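PDB 6FMB: secreted effector CSEP0064 from Blumeria graminis f. sp. hordei, which binds host RNA without cleaving it and protects host ribosomal RNA from degradation induced by ribosome-inactivating proteins, thereby preventing host cell death and increasing susceptibility to infection. Local coordinates for residues A3-D8 / L81-S86; T10-R15 / V68-L73. All blocks are in the same frame, centred on the assembly; numbering follows the deposited sequence. Where two conformers were deposited one is given.

Contact 1. Residues A3-D8 / L81-S86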
ATOM      1  N   ALA A   3     -11.626   9.972   6.826  1.00 20.83           N
ATOM      2  CA  ALA A   3     -10.368   9.469   7.361  1.00 20.45           C
ATOM      3  C   ALA A   3      -9.299   9.582   6.294  1.00 17.64           C
ATOM      4  O   ALA A   3      -9.613   9.737   5.112  1.00 18.48           O
ATOM      5  CB  ALA A   3     -10.527   8.019   7.781  1.00 23.90           C
ATOM      6  N   TYR A   4      -8.038   9.516   6.716  1.00 15.72           N
ATOM      7  CA  TYR A   4      -6.900   9.576   5.786  1.00 14.64           C
ATOM      8  C   TYR A   4      -5.662   9.046   6.475  1.00 15.15           C
ATOM      9  O   TYR A   4      -5.692   8.733   7.669  1.00 14.84           O
ATOM     10  CB  TYR A   4      -6.680  11.002   5.252  1.00 14.31           C
ATOM     11  CG  TYR A   4      -6.301  12.028   6.323  1.00 15.62           C
ATOM     12  CD1 TYR A   4      -4.966  12.258   6.651  1.00 15.64           C
ATOM     13  CD2 TYR A   4      -7.271  12.768   7.005  1.00 17.32           C
ATOM     14  CE1 TYR A   4      -4.605  13.181   7.620  1.00 18.63           C
ATOM     15  CE2 TYR A   4      -6.918  13.696   7.971  1.00 21.09           C
ATOM     16  CZ  TYR A   4      -5.585  13.896   8.274  1.00 21.34           C
ATOM     17  OH  TYR A   4      -5.219  14.820   9.232  1.00 28.51           O
ATOM     18  N   TRP A   5      -4.587   8.881   5.715  1.00 14.53           N
ATOM     19  CA  TRP A   5      -3.296   8.558   6.294  1.00 14.75           C
ATOM     20  C   TRP A   5      -2.371   9.783   6.173  1.00 14.12           C
ATOM     21  O   TRP A   5      -2.325  10.455   5.141  1.00 15.26           O
ATOM     22  CB  TRP A   5      -2.680   7.326   5.609  1.00 14.90           C
ATOM     23  CG  TRP A   5      -3.135   5.950   6.144  1.00 15.37           C
ATOM     24  CD1 TRP A   5      -2.450   5.156   7.019  1.00 16.46           C
ATOM     25  CD2 TRP A   5      -4.346   5.252   5.852  1.00 16.31           C
ATOM     26  NE1 TRP A   5      -3.132   4.017   7.273  1.00 18.61           N
ATOM     27  CE2 TRP A   5      -4.293   4.027   6.554  1.00 16.55           C
ATOM     28  CE3 TRP A   5      -5.436   5.509   5.038  1.00 15.72           C
ATOM     29  CZ2 TRP A   5      -5.292   3.101   6.493  1.00 17.85           C
ATOM     30  CZ3 TRP A   5      -6.407   4.602   4.973  1.00 18.38           C
ATOM     31  CH2 TRP A   5      -6.359   3.395   5.703  1.00 20.40           C
ATOM     32  N   ASP A   6      -1.653  10.090   7.254  1.00 13.35           N
ATOM     33  CA  ASP A   6      -0.639  11.147   7.277  1.00 12.75           C
ATOM     34  C   ASP A   6       0.705  10.479   6.998  1.00 12.31           C
ATOM     35  O   ASP A   6       1.220   9.748   7.845  1.00 13.43           O
ATOM     36  CB  ASP A   6      -0.629  11.831   8.648  1.00 14.69           C
ATOM     37  CG  ASP A   6       0.518  12.820   8.826  1.00 16.63           C
ATOM     38  OD1 ASP A   6       1.304  13.052   7.892  1.00 16.57           O
ATOM     39  OD2 ASP A   6       0.621  13.392   9.926  1.00 22.59           O
ATOM     40  N   CYS A   7       1.265  10.726   5.819  1.00 13.21           N
ATOM     41  CA  CYS A   7       2.583  10.204   5.451  1.00 14.60           C
ATOM     42  C   CYS A   7       3.591  11.340   5.526  1.00 17.18           C
ATOM     43  O   CYS A   7       3.742  12.094   4.578  1.00 18.40           O
ATOM     44  CB  CYS A   7       2.573   9.591   4.042  1.00 15.99           C
ATOM     45  SG  CYS A   7       1.663   8.044   3.873  1.00 14.71           S
ATOM     46  N   ASP A   8       4.260  11.478   6.670  1.00 20.43           N
ATOM     47  CA  ASP A   8       5.341  12.455   6.814  1.00 22.63           C
ATOM     48  C   ASP A   8       4.899  13.880   6.399  1.00 23.79           C
ATOM     49  O   ASP A   8       5.632  14.589   5.722  1.00 27.80           O
ATOM     50  CB  ASP A   8       6.526  11.954   5.951  1.00 26.22           C
ATOM     51  CG  ASP A   8       7.906  12.327   6.491  1.00 27.54           C
ATOM     52  OD1 ASP A   8       8.050  13.013   7.526  1.00 28.49           O
ATOM     53  OD2 ASP A   8       8.872  11.912   5.823  1.00 29.23           O
ATOM     54  N   LEU A  81      -3.373  -3.917   7.142  1.00  9.57           N
ATOM     55  CA  LEU A  81      -3.271  -2.802   6.191  1.00  9.36           C
ATOM     56  C   LEU A  81      -2.426  -1.704   6.818  1.00  9.51           C
ATOM     57  O   LEU A  81      -2.782  -1.192   7.881  1.00 10.15           O
ATOM     58  CB  LEU A  81      -4.655  -2.250   5.834  1.00 10.40           C
ATOM     59  CG  LEU A  81      -4.710  -0.996   4.969  1.00 10.71           C
ATOM     60  CD1 LEU A  81      -3.995  -1.184   3.635  1.00 11.59           C
ATOM     61  CD2 LEU A  81      -6.161  -0.577   4.761  1.00 12.49           C
ATOM     62  N   GLU A  82      -1.304  -1.373   6.178  1.00  9.30           N
ATOM     63  CA  GLU A  82      -0.471  -0.251   6.579  1.00  9.80           C
ATOM     64  C   GLU A  82      -0.003   0.511   5.333  1.00  9.67           C
ATOM     65  O   GLU A  82       0.074  -0.046   4.246  1.00  9.97           O
ATOM     66  CB  GLU A  82       0.724  -0.723   7.419  1.00 11.78           C
ATOM     67  CG  GLU A  82       0.419  -1.128   8.865  1.00 13.93           C
ATOM     68  CD  GLU A  82       1.648  -1.487   9.690  1.00 15.46           C
ATOM     69  OE1 GLU A  82       2.549  -2.164   9.196  1.00 16.14           O
ATOM     70  OE2 GLU A  82       1.653  -1.145  10.882  1.00 22.89           O
ATOM     71  N   VAL A  83       0.298   1.783   5.541  1.00  9.42           N
ATOM     72  CA  VAL A  83       0.735   2.697   4.501  1.00  8.93           C
ATOM     73  C   VAL A  83       2.111   3.261   4.882  1.00  9.07           C
ATOM     74  O   VAL A  83       2.365   3.572   6.051  1.00 10.06           O
ATOM     75  CB  VAL A  83      -0.297   3.829   4.254  1.00  9.96           C
ATOM     76  CG1 VAL A  83       0.072   4.702   3.057  1.00 11.68           C
ATOM     77  CG2 VAL A  83      -1.704   3.235   4.076  1.00 10.83           C
ATOM     78  N   PHE A  84       2.980   3.401   3.879  1.00 10.05           N
ATOM     79  CA  PHE A  84       4.370   3.831   4.064  1.00 10.18           C
ATOM     80  C   PHE A  84       4.789   4.836   3.011  1.00 11.24           C
ATOM     81  O   PHE A  84       4.243   4.859   1.912  1.00 11.80           O
ATOM     82  CB  PHE A  84       5.325   2.624   3.958  1.00 12.67           C
ATOM     83  CG  PHE A  84       5.004   1.557   4.928  1.00 12.90           C
ATOM     84  CD1 PHE A  84       5.538   1.589   6.202  1.00 12.96           C
ATOM     85  CD2 PHE A  84       4.097   0.567   4.603  1.00 13.26           C
ATOM     86  CE1 PHE A  84       5.187   0.625   7.145  1.00 15.82           C
ATOM     87  CE2 PHE A  84       3.729  -0.375   5.537  1.00 15.85           C
ATOM     88  CZ  PHE A  84       4.262  -0.348   6.815  1.00 15.07           C
ATOM     89  N   SER A  85       5.778   5.654   3.375  1.00 11.86           N
ATOM     90  CA  SER A  85       6.500   6.477   2.415  0.50 12.84           C
ATOM     91  C   SER A  85       7.880   5.882   2.201  1.00 13.60           C
ATOM     92  O   SER A  85       8.461   5.310   3.120  1.00 16.58           O
ATOM     93  CB  SER A  85       6.607   7.898   2.966  0.50 16.08           C
ATOM     94  OG  SER A  85       7.068   8.782   1.980  0.50 21.17           O
ATOM     95  N   SER A  86       8.427   6.024   1.004  1.00 12.28           N
ATOM     96  CA  SER A  86       9.777   5.487   0.685  1.00 13.01           C
ATOM     97  C   SER A  86      10.905   6.444   1.104  1.00 13.38           C
ATOM     98  O   SER A  86      11.683   6.938   0.274  1.00 16.88           O
ATOM     99  CB  SER A  86       9.875   5.147  -0.808  1.00 14.52           C
ATOM    100  OG  SER A  86       8.855   4.221  -1.188  1.00 16.35           O
TER
HETATM  101  O   HOH W   1      -2.708   1.527   8.960  1.00 23.01           O

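Contact 2. Residues T10-R15 / V68-L73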
ATOM      1  N   THR A  10       2.093  14.710   4.479  1.00 15.88           N
ATOM      2  CA  THR A  10       1.292  14.692   3.246  1.00 14.52           C
ATOM      3  C   THR A  10       0.104  13.762   3.475  1.00 13.02           C
ATOM      4  O   THR A  10       0.277  12.641   3.946  1.00 14.15           O
ATOM      5  CB  THR A  10       2.141  14.219   2.032  1.00 15.85           C
ATOM      6  OG1 THR A  10       3.212  15.154   1.780  1.00 18.64           O
ATOM      7  CG2 THR A  10       1.299  14.100   0.773  1.00 17.34           C
ATOM      8  N   GLU A  11      -1.105  14.242   3.153  1.00 11.53           N
ATOM      9  CA  GLU A  11      -2.303  13.415   3.261  1.00 11.47           C
ATOM     10  C   GLU A  11      -2.428  12.460   2.072  1.00 11.22           C
ATOM     11  O   GLU A  11      -2.389  12.901   0.912  1.00 12.18           O
ATOM     12  CB  GLU A  11      -3.548  14.308   3.321  1.00 11.62           C
ATOM     13  CG  GLU A  11      -4.823  13.496   3.253  1.00 12.65           C
ATOM     14  CD  GLU A  11      -6.076  14.268   3.551  1.00 15.94           C
ATOM     15  OE1 GLU A  11      -5.991  15.326   4.199  1.00 21.98           O
ATOM     16  OE2 GLU A  11      -7.152  13.776   3.177  1.00 18.41           O
ATOM     17  N   ILE A  12      -2.608  11.177   2.377  1.00 10.47           N
ATOM     18  CA  ILE A  12      -2.993  10.182   1.376  1.00 10.61           C
ATOM     19  C   ILE A  12      -4.487   9.918   1.583  1.00 10.93           C
ATOM     20  O   ILE A  12      -4.890   9.421   2.653  1.00 12.06           O
ATOM     21  CB  ILE A  12      -2.203   8.868   1.536  1.00 11.17           C
ATOM     22  CG1 ILE A  12      -0.681   9.095   1.520  1.00 13.45           C
ATOM     23  CG2 ILE A  12      -2.634   7.867   0.456  1.00 11.38           C
ATOM     24  CD1 ILE A  12      -0.129   9.861   0.357  1.00 14.44           C
ATOM     25  N   PRO A  13      -5.312  10.255   0.564  1.00 12.81           N
ATOM     26  CA  PRO A  13      -6.738  10.034   0.711  1.00 14.31           C
ATOM     27  C   PRO A  13      -7.111   8.579   1.023  1.00 11.91           C
ATOM     28  O   PRO A  13      -6.571   7.670   0.410  1.00 11.24           O
ATOM     29  CB  PRO A  13      -7.285  10.425  -0.679  1.00 16.76           C
ATOM     30  CG  PRO A  13      -6.293  11.345  -1.279  1.00 15.32           C
ATOM     31  CD  PRO A  13      -4.979  10.886  -0.729  1.00 13.39           C
ATOM     32  N   GLU A  14      -8.071   8.375   1.919  1.00 12.01           N
ATOM     33  CA  GLU A  14      -8.502   7.004   2.266  0.60 13.72           C
ATOM     34  C   GLU A  14      -8.956   6.193   1.033  1.00 11.77           C
ATOM     35  O   GLU A  14      -8.679   4.998   0.946  1.00 11.91           O
ATOM     36  CB  GLU A  14      -9.625   7.023   3.329  0.60 18.40           C
ATOM     37  CG  GLU A  14     -10.023   5.645   3.859  0.60 20.14           C
ATOM     38  CD  GLU A  14     -11.413   5.599   4.493  0.60 22.19           C
ATOM     39  OE1 GLU A  14     -12.010   4.513   4.465  0.60 26.07           O
ATOM     40  OE2 GLU A  14     -11.924   6.626   4.986  0.60 23.71           O
ATOM     41  N   ARG A  15      -9.662   6.863   0.105  1.00 10.28           N
ATOM     42  CA  ARG A  15     -10.184   6.139  -1.056  0.50 10.23           C
ATOM     43  C   ARG A  15      -9.065   5.598  -1.945  1.00 10.18           C
ATOM     44  O   ARG A  15      -9.239   4.568  -2.621  1.00  9.55           O
ATOM     45  CB  ARG A  15     -11.185   6.987  -1.849  0.50 11.67           C
ATOM     46  CG  ARG A  15     -10.629   8.077  -2.753  0.50 11.32           C
ATOM     47  CD  ARG A  15     -11.801   8.928  -3.259  0.50 12.48           C
ATOM     48  NE  ARG A  15     -11.540   9.728  -4.449  0.50 12.35           N
ATOM     49  CZ  ARG A  15     -12.484  10.362  -5.160  0.50 10.22           C
ATOM     50  NH1 ARG A  15     -12.145  11.116  -6.231  0.50  9.73           N
ATOM     51  NH2 ARG A  15     -13.787  10.254  -4.806  0.50  9.66           N
ATOM     52  N   VAL A  68       8.060   5.294  -7.159  1.00 12.33           N
ATOM     53  CA  VAL A  68       7.197   4.934  -6.023  1.00 11.76           C
ATOM     54  C   VAL A  68       7.622   5.794  -4.826  1.00 12.11           C
ATOM     55  O   VAL A  68       8.764   5.746  -4.405  1.00 15.48           O
ATOM     56  CB  VAL A  68       7.302   3.424  -5.706  1.00 12.19           C
ATOM     57  CG1 VAL A  68       6.597   3.052  -4.408  1.00 13.10           C
ATOM     58  CG2 VAL A  68       6.757   2.611  -6.865  1.00 13.99           C
ATOM     59  N   LYS A  69       6.701   6.627  -4.361  1.00 11.79           N
ATOM     60  CA  LYS A  69       6.882   7.520  -3.202  1.00 14.14           C
ATOM     61  C   LYS A  69       6.126   7.046  -1.959  1.00 14.17           C
ATOM     62  O   LYS A  69       6.589   7.275  -0.836  1.00 17.47           O
ATOM     63  CB  LYS A  69       6.382   8.932  -3.528  1.00 18.49           C
ATOM     64  CG  LYS A  69       7.279   9.733  -4.473  1.00 24.30           C
ATOM     65  CD  LYS A  69       6.699  11.100  -4.851  1.00 33.55           C
ATOM     66  CE  LYS A  69       6.191  11.877  -3.637  1.00 36.73           C
ATOM     67  NZ  LYS A  69       5.960  13.336  -3.867  1.00 39.18           N
ATOM     68  N   TYR A  70       4.931   6.484  -2.167  1.00 10.15           N
ATOM     69  CA  TYR A  70       4.093   5.893  -1.115  1.00  9.81           C
ATOM     70  C   TYR A  70       3.636   4.520  -1.561  1.00  9.18           C
ATOM     71  O   TYR A  70       3.459   4.272  -2.760  1.00  9.42           O
ATOM     72  CB  TYR A  70       2.843   6.754  -0.822  1.00 11.02           C
ATOM     73  CG  TYR A  70       3.162   8.227  -0.669  1.00 11.57           C
ATOM     74  CD1 TYR A  70       3.708   8.713   0.514  1.00 12.57           C
ATOM     75  CD2 TYR A  70       2.965   9.130  -1.717  1.00 12.58           C
ATOM     76  CE1 TYR A  70       4.022  10.054   0.671  1.00 15.26           C
ATOM     77  CE2 TYR A  70       3.283  10.480  -1.564  1.00 15.10           C
ATOM     78  CZ  TYR A  70       3.825  10.924  -0.369  1.00 15.82           C
ATOM     79  OH  TYR A  70       4.169  12.240  -0.184  1.00 21.23           O
ATOM     80  N   TYR A  71       3.406   3.632  -0.598  1.00  8.96           N
ATOM     81  CA  TYR A  71       2.888   2.305  -0.921  1.00  9.49           C
ATOM     82  C   TYR A  71       2.118   1.728   0.238  1.00  9.08           C
ATOM     83  O   TYR A  71       2.271   2.163   1.378  1.00  9.98           O
ATOM     84  CB  TYR A  71       4.011   1.344  -1.350  1.00 10.29           C
ATOM     85  CG  TYR A  71       5.088   1.081  -0.305  1.00 10.11           C
ATOM     86  CD1 TYR A  71       4.952   0.036   0.608  1.00 11.23           C
ATOM     87  CD2 TYR A  71       6.267   1.830  -0.275  1.00 11.36           C
ATOM     88  CE1 TYR A  71       5.937  -0.220   1.540  1.00 12.61           C
ATOM     89  CE2 TYR A  71       7.266   1.564   0.660  1.00 12.09           C
ATOM     90  CZ  TYR A  71       7.088   0.548   1.571  1.00 13.74           C
ATOM     91  OH  TYR A  71       8.077   0.289   2.502  1.00 17.35           O
ATOM     92  N   ILE A  72       1.276   0.738  -0.056  1.00  9.14           N
ATOM     93  CA  ILE A  72       0.583  -0.026   0.973  1.00  9.47           C
ATOM     94  C   ILE A  72       1.176  -1.425   1.082  1.00  9.28           C
ATOM     95  O   ILE A  72       1.750  -1.949   0.126  1.00  9.38           O
ATOM     96  CB  ILE A  72      -0.945  -0.089   0.713  1.00 10.37           C
ATOM     97  CG1 ILE A  72      -1.327  -1.039  -0.431  1.00 11.06           C
ATOM     98  CG2 ILE A  72      -1.491   1.312   0.446  1.00 11.32           C
ATOM     99  CD1 ILE A  72      -2.777  -1.459  -0.357  1.00 12.26           C
ATOM    100  N   LEU A  73       1.000  -2.004   2.265  1.00  9.70           N
ATOM    101  CA  LEU A  73       1.125  -3.453   2.474  1.00  9.97           C
ATOM    102  C   LEU A  73      -0.230  -3.932   2.975  1.00  9.67           C
ATOM    103  O   LEU A  73      -0.812  -3.319   3.893  1.00 10.37           O
ATOM    104  CB  LEU A  73       2.217  -3.800   3.484  1.00 11.02           C
ATOM    105  CG  LEU A  73       3.651  -3.402   3.132  1.00 12.98           C
ATOM    106  CD1 LEU A  73       4.599  -3.745   4.266  1.00 15.05           C
ATOM    107  CD2 LEU A  73       4.126  -4.076   1.867  1.00 14.83           C
TER

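Contact 1. Residues A3-D8 / L81-S86
W5, C7, L81 and V83 form a side-chain contact between the two antiparallel sheets of this RNase-like fold, joining the middle strand of the three-stranded sheet, 4-7, to 81-85, the last strand of the four-stranded one. The strands run roughly in the same direction, at 32° to each other, and their axes come no closer than 7.6 Å. That separation is too wide for direct backbone pairing, and no direct hydrogen bond crosses it.

The main element is a CH-pi contact. V83 CG2 sits over one face of the W5 indole, 3.5 Å from the centroid of the five-membered ring and 5° off the ring normal. CG2 lies beside the backbone N of V83, whereas the other branch, CG1, is anti to that N (chi1 -173°). This points the two methyls apart, and they meet different partners: CG2 takes the indole face, and V83 CG1 packs against C7 SG at 3.8 Å. The same sulfur forms the disulfide to C93, so V83 packs against an anchored group. At the far end of the indole, L81 CD2 approaches obliquely, 4.1 Å from W5 CH2. F95, in the adjacent strand 94-96, also meets the indole.

A water provides the polar link. Lying in the plane of the indole at its edge, it accepts the N-H of W5 at 3.0 Å from NE1 and donates to the backbone carbonyl of L81, with its oxygen 2.9 Å from L81 O.

Contact 2. Residues T10-R15 / V68-L73
Y70 has the largest share of surface buried in this contact, followed by I12 and then T10; its ring face takes I12, and its hydroxyl takes T10. I12 supplies a CH-pi contact: its CD1 methyl stands over the centre of the Y70 ring, 3.7 Å from the centroid and 9° off the normal. I12 CD1 is 3.8 to 4.2 Å from all six ring carbons of Y70, a little closer to CG than to CZ. Two successive torsions near -60° (chi1 -55°, chi2 -53°) fold the I12 side chain so that the terminal methyl, rather than the CG2 branch, meets the ring.

T10 comes to the phenol end of the same side chain, the two crossing at about a right angle. T10 CB, OG1 and CG2 all lie 3.6 Å from Y70 OH, with the methyl oblique to the ring. The OG1-OH pair does not count as a hydrogen bond, and none joins the segments. The contact is buried side-chain packing between the outer strand of the three-stranded sheet and an inner strand of the four-stranded sheet, with both I12 and Y70 buried.

In the fold, strand 10-13 borders the three-stranded sheet, pairing with 4-7 through backbone hydrogen bonding between I12 and W5, and P13 is the N-cap of helix 14-24. Across the interface, strand 70-75 lies between 51-56 and 81-85 in the four-stranded sheet; Y70 reaches from it to touch C7 of strand 4-7, V56 of strand 51-56 and S85 of strand 81-85.

From the N terminus, strand 4-7 enters contact 1, whose partner 81-86 lies near the other end of the chain and closes a loop of 72 residues. Strand 10-13 follows and opens contact 2, closed by 68-73; this smaller loop, of 52 residues, is nested inside the first. The first segments are hydrogen-bonded neighbours in the three-stranded sheet and the second segments are neighbours in the four-stranded one, so both contacts tie the same two sheets together, with their centres about 5 Å apart. A backbone hydrogen bond from F84 N to Y71 O joins the second segments, while C7 SG packs against I12 CG1.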